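Local coordinates for DNA repair protein RAD7 (PDB 5ZB2) that takes part in global genome nucleotide excision repair in yeast as a leucine-rich-repeat component of the GGR complex with RAD16 and ABF1, and interacts with ELC1, at residues T103-Q108 / K129-D134; R154-H159 / G179-S184. All blocks are in the same frame, centred on the assembly; numbering follows the deposited sequence.

Interaction 1. Residues T103-Q108 / K129-D134; sequences TELSLQ and KSLNLD
Gln108 reaches across to Asn132 with its side-chain amide. CG, anti to the carbonyl carbon (chi1 -54°), leans back along the strand, and the bend at chi2 (-67°) turns CD across toward 129-134. From there NE2 donates to Asn132 OD1 at 2.8 Å, and a second bond runs from Gln108 NE2 to Ser106 OG, also 2.8 Å, two residues back on its own strand. Asn132 OD1 lies in the amide plane of Gln108, whereas NE2 stands above the carbonyl plane of Asn132; the two amides are nearly perpendicular, 85° apart. With NE2 held twice, the other end of the group, OE1, rests 3.1 Å from Asp134 CB and shares a water with Asp134 OD2. Asp134 OD1 is taken by Asn162.

Beneath this polar row the backbones of 104-108 and 130-134 run parallel and in register, as consecutive strands do on the concave side of a leucine-rich-repeat solenoid. The alternation of side chains follows: Glu104, Ser106 and Gln108 share one face with Ser130, Asn132 and Asp134, while the leucines turn to the other, where the helices lie.

There Leu105 and Leu131 lie side by side, pointing the same way, with Leu131 CD1 4.0 Å from Leu105 CB. Leu107 and Leu133 repeat this more closely, Leu133 CD2 standing 3.7 Å from Leu107 CB. Leu133 continues onto Trp144 and Leu131 onto Phe147, both of helix 141-150. At the strand entrance Thr103 O accepts from both Lys129 N and Ser130 N, and the extended Lys129 chain brings CE to 4.1 Å from Thr103 CB.

Interaction 2. Residues R154-H159 / G179-S184; sequences RLEEFH and GSTLVS
Glu156 O receives two amides from the incoming chain, Val183 N at 2.8 Å and, weakly, Ser184 N, where 179-184 comes alongside 154-159. Phe158 N then returns a bond to Ser184 O at 3.1 Å, so Glu157 and Ser184 form a parallel bridge. The touching parts run 25° apart, and before the bridge the contact is one of loops: Thr181 O lies over Glu156 CA, and Leu182 CA faces Glu156 O.

The side chains meet most intimately at Ser184. Its OG donates to Glu157 OE2 at 2.8 Å on the anti lone pair of that oxygen, and accepts from His159 NE2 at 2.8 Å. The latter bond is nearly straight, 168° at the hydrogen, with OG close to the imidazole plane. The hydroxyl thus bridges residues i and i+2 of the opposing strand. With CG anti to its backbone N (chi1 -180°), Glu157 sets CG 3.3 Å from Ser184 OG; the chain runs on extended, and its other oxygen, OE1, bonds Ser130 OG. An alanine at Glu157 would probably leave the hydroxyls of Ser184 and Ser130 without their shared acceptor and open a gap beside Ser184 CB.

Further back, Thr181 puts CG2, anti to its backbone N, 3.2 Å from Leu155 O, and the same methyl meets Glu156 CG. On the helix side, Leu182 CD2 packs against Phe158 CB, and Phe158 turns its ring edge-to-face to Phe148 and touches Leu174 of helix 168-178. Buried leucine and phenylalanine on the helix side, with a polar row on the strand face, are characteristic of successive turns of a leucine-rich-repeat solenoid, here at the point where one repeat enters its strand.

How the interactions relate
The two interactions are successive steps along one solenoid. Strand 130-134 of interaction 1 neighbours strand 157-161 of interaction 2, and they join directly through the backbone, where Leu133 N probably bonds His159 O. Both are partly buried, with apolar side chains toward the helices and polar ones on the strand face. Interaction 1 pairs two full strands, and its polar face joins side-chain amides to serine hydroxyls, with waters also reaching Asp134. Interaction 2 catches only the start of the pairing, after a loop, and sets a carboxylate and an imidazole about one serine hydroxyl. Glu157 carries the polar network from one contact to the other.

Interaction 1. Residues T103-Q108 / K129-D134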
loop_
_atom_site.group_PDB
_atom_site.type_symbol
_atom_site.label_atom_id
_atom_site.label_comp_id
_atom_site.label_asym_id
_atom_site.label_seq_id
_atom_site.Cartn_x
_atom_site.Cartn_y
_atom_site.Cartn_z
ATOM N N THR A 103 16.441 5.100 14.116
ATOM C CA THR A 103 16.769 6.471 14.477
ATOM C C THR A 103 17.467 7.227 13.359
ATOM O O THR A 103 17.361 8.455 13.302
ATOM C CB THR A 103 17.671 6.500 15.721
ATOM O OG1 THR A 103 18.920 5.860 15.424
ATOM C CG2 THR A 103 17.003 5.783 16.878
ATOM N N GLU A 104 18.168 6.527 12.473
ATOM C CA GLU A 104 18.872 7.137 11.355
ATOM C C GLU A 104 18.555 6.344 10.101
ATOM O O GLU A 104 18.680 5.115 10.095
ATOM C CB GLU A 104 20.383 7.166 11.598
ATOM C CG GLU A 104 20.767 7.758 12.946
ATOM C CD GLU A 104 22.261 7.952 13.099
ATOM O OE1 GLU A 104 23.018 7.541 12.190
ATOM O OE2 GLU A 104 22.675 8.520 14.131
ATOM N N LEU A 105 18.146 7.045 9.046
ATOM C CA LEU A 105 17.766 6.403 7.795
ATOM C C LEU A 105 18.318 7.210 6.633
ATOM O O LEU A 105 18.142 8.431 6.578
ATOM C CB LEU A 105 16.243 6.276 7.677
ATOM C CG LEU A 105 15.718 5.572 6.423
ATOM C CD1 LEU A 105 16.154 4.115 6.388
ATOM C CD2 LEU A 105 14.208 5.678 6.371
ATOM N N SER A 106 18.989 6.525 5.713
ATOM C CA SER A 106 19.526 7.144 4.510
ATOM C C SER A 106 18.950 6.423 3.304
ATOM O O SER A 106 19.172 5.219 3.136
ATOM C CB SER A 106 21.053 7.089 4.497
ATOM O OG SER A 106 21.559 7.630 3.290
ATOM N N LEU A 107 18.218 7.161 2.468
ATOM C CA LEU A 107 17.579 6.629 1.264
ATOM C C LEU A 107 18.190 7.344 0.063
ATOM O O LEU A 107 17.817 8.480 -0.249
ATOM C CB LEU A 107 16.062 6.821 1.318
ATOM C CG LEU A 107 15.352 6.228 2.538
ATOM C CD1 LEU A 107 13.855 6.542 2.528
ATOM C CD2 LEU A 107 15.577 4.724 2.612
ATOM N N GLN A 108 19.126 6.683 -0.606
ATOM C CA GLN A 108 19.841 7.264 -1.735
ATOM C C GLN A 108 19.230 6.757 -3.036
ATOM O O GLN A 108 18.994 5.554 -3.192
ATOM C CB GLN A 108 21.330 6.916 -1.668
ATOM C CG GLN A 108 22.008 7.286 -0.344
ATOM C CD GLN A 108 22.087 8.788 -0.117
ATOM O OE1 GLN A 108 22.646 9.526 -0.928
ATOM N NE2 GLN A 108 21.527 9.245 0.995
ATOM N N LYS A 129 15.492 10.459 14.053
ATOM C CA LYS A 129 16.109 11.764 14.257
ATOM C C LYS A 129 17.034 12.180 13.121
ATOM O O LYS A 129 17.469 13.337 13.103
ATOM C CB LYS A 129 16.902 11.785 15.575
ATOM C CG LYS A 129 18.057 10.799 15.612
ATOM C CD LYS A 129 18.719 10.746 16.979
ATOM C CE LYS A 129 19.884 9.763 16.981
ATOM N NZ LYS A 129 20.597 9.728 18.289
ATOM N N SER A 130 17.340 11.288 12.179
ATOM C CA SER A 130 18.248 11.582 11.075
ATOM C C SER A 130 17.689 11.000 9.784
ATOM O O SER A 130 17.395 9.803 9.719
ATOM C CB SER A 130 19.639 11.003 11.347
ATOM O OG SER A 130 20.439 11.025 10.181
ATOM N N LEU A 131 17.558 11.842 8.759
ATOM C CA LEU A 131 17.057 11.404 7.459
ATOM C C LEU A 131 17.927 11.995 6.360
ATOM O O LEU A 131 18.109 13.216 6.298
ATOM C CB LEU A 131 15.593 11.815 7.261
ATOM C CG LEU A 131 14.875 11.220 6.042
ATOM C CD1 LEU A 131 14.806 9.698 6.117
ATOM C CD2 LEU A 131 13.476 11.802 5.894
ATOM N N ASN A 132 18.454 11.126 5.495
ATOM C CA ASN A 132 19.256 11.516 4.339
ATOM C C ASN A 132 18.562 11.005 3.083
ATOM O O ASN A 132 18.361 9.795 2.932
ATOM C CB ASN A 132 20.674 10.951 4.450
ATOM C CG ASN A 132 21.612 11.469 3.367
ATOM O OD1 ASN A 132 21.193 11.779 2.251
ATOM N ND2 ASN A 132 22.895 11.560 3.698
ATOM N N LEU A 133 18.187 11.922 2.191
ATOM C CA LEU A 133 17.468 11.585 0.968
ATOM C C LEU A 133 18.209 12.147 -0.235
ATOM O O LEU A 133 18.540 13.337 -0.264
ATOM C CB LEU A 133 16.038 12.135 0.997
ATOM C CG LEU A 133 15.140 11.734 2.170
ATOM C CD1 LEU A 133 13.803 12.456 2.073
ATOM C CD2 LEU A 133 14.931 10.230 2.225
ATOM N N ASP A 134 18.433 11.295 -1.231
ATOM C CA ASP A 134 19.105 11.690 -2.461
ATOM C C ASP A 134 18.210 11.355 -3.653
ATOM O O ASP A 134 18.040 10.186 -4.003
ATOM C CB ASP A 134 20.448 10.973 -2.594
ATOM C CG ASP A 134 21.184 11.344 -3.866
ATOM O OD1 ASP A 134 20.789 12.335 -4.515
ATOM O OD2 ASP A 134 22.157 10.644 -4.218
HETATM O O HOH W 1 20.336 9.762 7.916
HETATM O O HOH W 2 24.350 9.243 -2.973
#

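Interaction 2. Residues R154-H159 / G179-S184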
loop_
_atom_site.group_PDB
_atom_site.type_symbol
_atom_site.label_atom_id
_atom_site.label_comp_id
_atom_site.label_asym_id
_atom_site.label_seq_id
_atom_site.Cartn_x
_atom_site.Cartn_y
_atom_site.Cartn_z
ATOM N N ARG A 154 12.229 17.125 16.491
ATOM C CA ARG A 154 12.775 15.773 16.471
ATOM C C ARG A 154 13.946 15.606 15.516
ATOM O O ARG A 154 14.791 14.738 15.742
ATOM C CB ARG A 154 11.689 14.766 16.070
ATOM C CG ARG A 154 10.438 14.778 16.940
ATOM C CD ARG A 154 9.263 14.138 16.204
ATOM N NE ARG A 154 9.619 12.845 15.621
ATOM C CZ ARG A 154 8.909 12.214 14.691
ATOM N NH1 ARG A 154 7.790 12.752 14.220
ATOM N NH2 ARG A 154 9.321 11.042 14.227
ATOM N N LEU A 155 14.010 16.408 14.458
ATOM C CA LEU A 155 14.969 16.209 13.379
ATOM C C LEU A 155 16.293 16.871 13.749
ATOM O O LEU A 155 16.389 18.101 13.806
ATOM C CB LEU A 155 14.412 16.777 12.077
ATOM C CG LEU A 155 15.128 16.404 10.783
ATOM C CD1 LEU A 155 15.122 14.897 10.566
ATOM C CD2 LEU A 155 14.464 17.118 9.618
ATOM N N GLU A 156 17.315 16.052 13.999
ATOM C CA GLU A 156 18.652 16.543 14.308
ATOM C C GLU A 156 19.590 16.528 13.108
ATOM O O GLU A 156 20.603 17.237 13.126
ATOM C CB GLU A 156 19.275 15.703 15.431
ATOM C CG GLU A 156 18.512 15.766 16.745
ATOM C CD GLU A 156 18.964 14.714 17.743
ATOM O OE1 GLU A 156 18.224 14.468 18.719
ATOM O OE2 GLU A 156 20.048 14.127 17.551
ATOM N N GLU A 157 19.281 15.748 12.074
ATOM C CA GLU A 157 20.159 15.598 10.920
ATOM C C GLU A 157 19.305 15.488 9.668
ATOM O O GLU A 157 18.441 14.610 9.579
ATOM C CB GLU A 157 21.058 14.367 11.073
ATOM C CG GLU A 157 22.007 14.144 9.921
ATOM C CD GLU A 157 23.097 13.142 10.251
ATOM O OE1 GLU A 157 22.762 12.008 10.655
ATOM O OE2 GLU A 157 24.288 13.493 10.116
ATOM N N PHE A 158 19.538 16.377 8.705
ATOM C CA PHE A 158 18.791 16.366 7.453
ATOM C C PHE A 158 19.736 16.683 6.307
ATOM O O PHE A 158 20.367 17.746 6.294
ATOM C CB PHE A 158 17.631 17.366 7.489
ATOM C CG PHE A 158 16.733 17.294 6.284
ATOM C CD1 PHE A 158 15.895 16.205 6.091
ATOM C CD2 PHE A 158 16.727 18.311 5.343
ATOM C CE1 PHE A 158 15.070 16.130 4.984
ATOM C CE2 PHE A 158 15.901 18.241 4.229
ATOM C CZ PHE A 158 15.070 17.150 4.055
ATOM N N HIS A 159 19.839 15.750 5.361
ATOM C CA HIS A 159 20.565 15.944 4.113
ATOM C C HIS A 159 19.627 15.609 2.965
ATOM O O HIS A 159 19.036 14.524 2.943
ATOM C CB HIS A 159 21.816 15.058 4.043
ATOM C CG HIS A 159 22.827 15.349 5.107
ATOM N ND1 HIS A 159 24.123 15.723 4.820
ATOM C CD2 HIS A 159 22.735 15.323 6.458
ATOM C CE1 HIS A 159 24.785 15.916 5.947
ATOM N NE2 HIS A 159 23.965 15.680 6.956
ATOM N N GLY A 179 15.264 24.273 12.937
ATOM C CA GLY A 179 16.538 24.965 13.003
ATOM C C GLY A 179 17.338 24.722 14.266
ATOM O O GLY A 179 18.471 24.237 14.204
ATOM N N SER A 180 16.766 25.063 15.422
ATOM C CA SER A 180 17.490 24.935 16.683
ATOM C C SER A 180 17.796 23.489 17.047
ATOM O O SER A 180 18.631 23.254 17.928
ATOM C CB SER A 180 16.691 25.591 17.810
ATOM O OG SER A 180 15.434 24.959 17.970
ATOM N N THR A 181 17.151 22.522 16.396
ATOM C CA THR A 181 17.396 21.112 16.669
ATOM C C THR A 181 18.489 20.519 15.791
ATOM O O THR A 181 19.098 19.514 16.177
ATOM C CB THR A 181 16.101 20.315 16.475
ATOM O OG1 THR A 181 15.057 20.917 17.247
ATOM C CG2 THR A 181 16.272 18.870 16.918
ATOM N N LEU A 182 18.759 21.121 14.636
ATOM C CA LEU A 182 19.716 20.556 13.692
ATOM C C LEU A 182 21.139 20.642 14.232
ATOM O O LEU A 182 21.600 21.711 14.645
ATOM C CB LEU A 182 19.630 21.289 12.354
ATOM C CG LEU A 182 18.376 21.062 11.507
ATOM C CD1 LEU A 182 18.361 22.034 10.345
ATOM C CD2 LEU A 182 18.305 19.620 11.004
ATOM N N VAL A 183 21.836 19.506 14.224
ATOM C CA VAL A 183 23.280 19.465 14.421
ATOM C C VAL A 183 24.014 19.026 13.168
ATOM O O VAL A 183 25.254 19.002 13.167
ATOM C CB VAL A 183 23.663 18.560 15.608
ATOM C CG1 VAL A 183 23.194 19.178 16.917
ATOM C CG2 VAL A 183 23.087 17.164 15.433
ATOM N N SER A 184 23.293 18.683 12.100
ATOM C CA SER A 184 23.897 18.230 10.852
ATOM C C SER A 184 22.966 18.589 9.703
ATOM O O SER A 184 21.764 18.308 9.767
ATOM C CB SER A 184 24.156 16.721 10.888
ATOM O OG SER A 184 24.508 16.226 9.609
#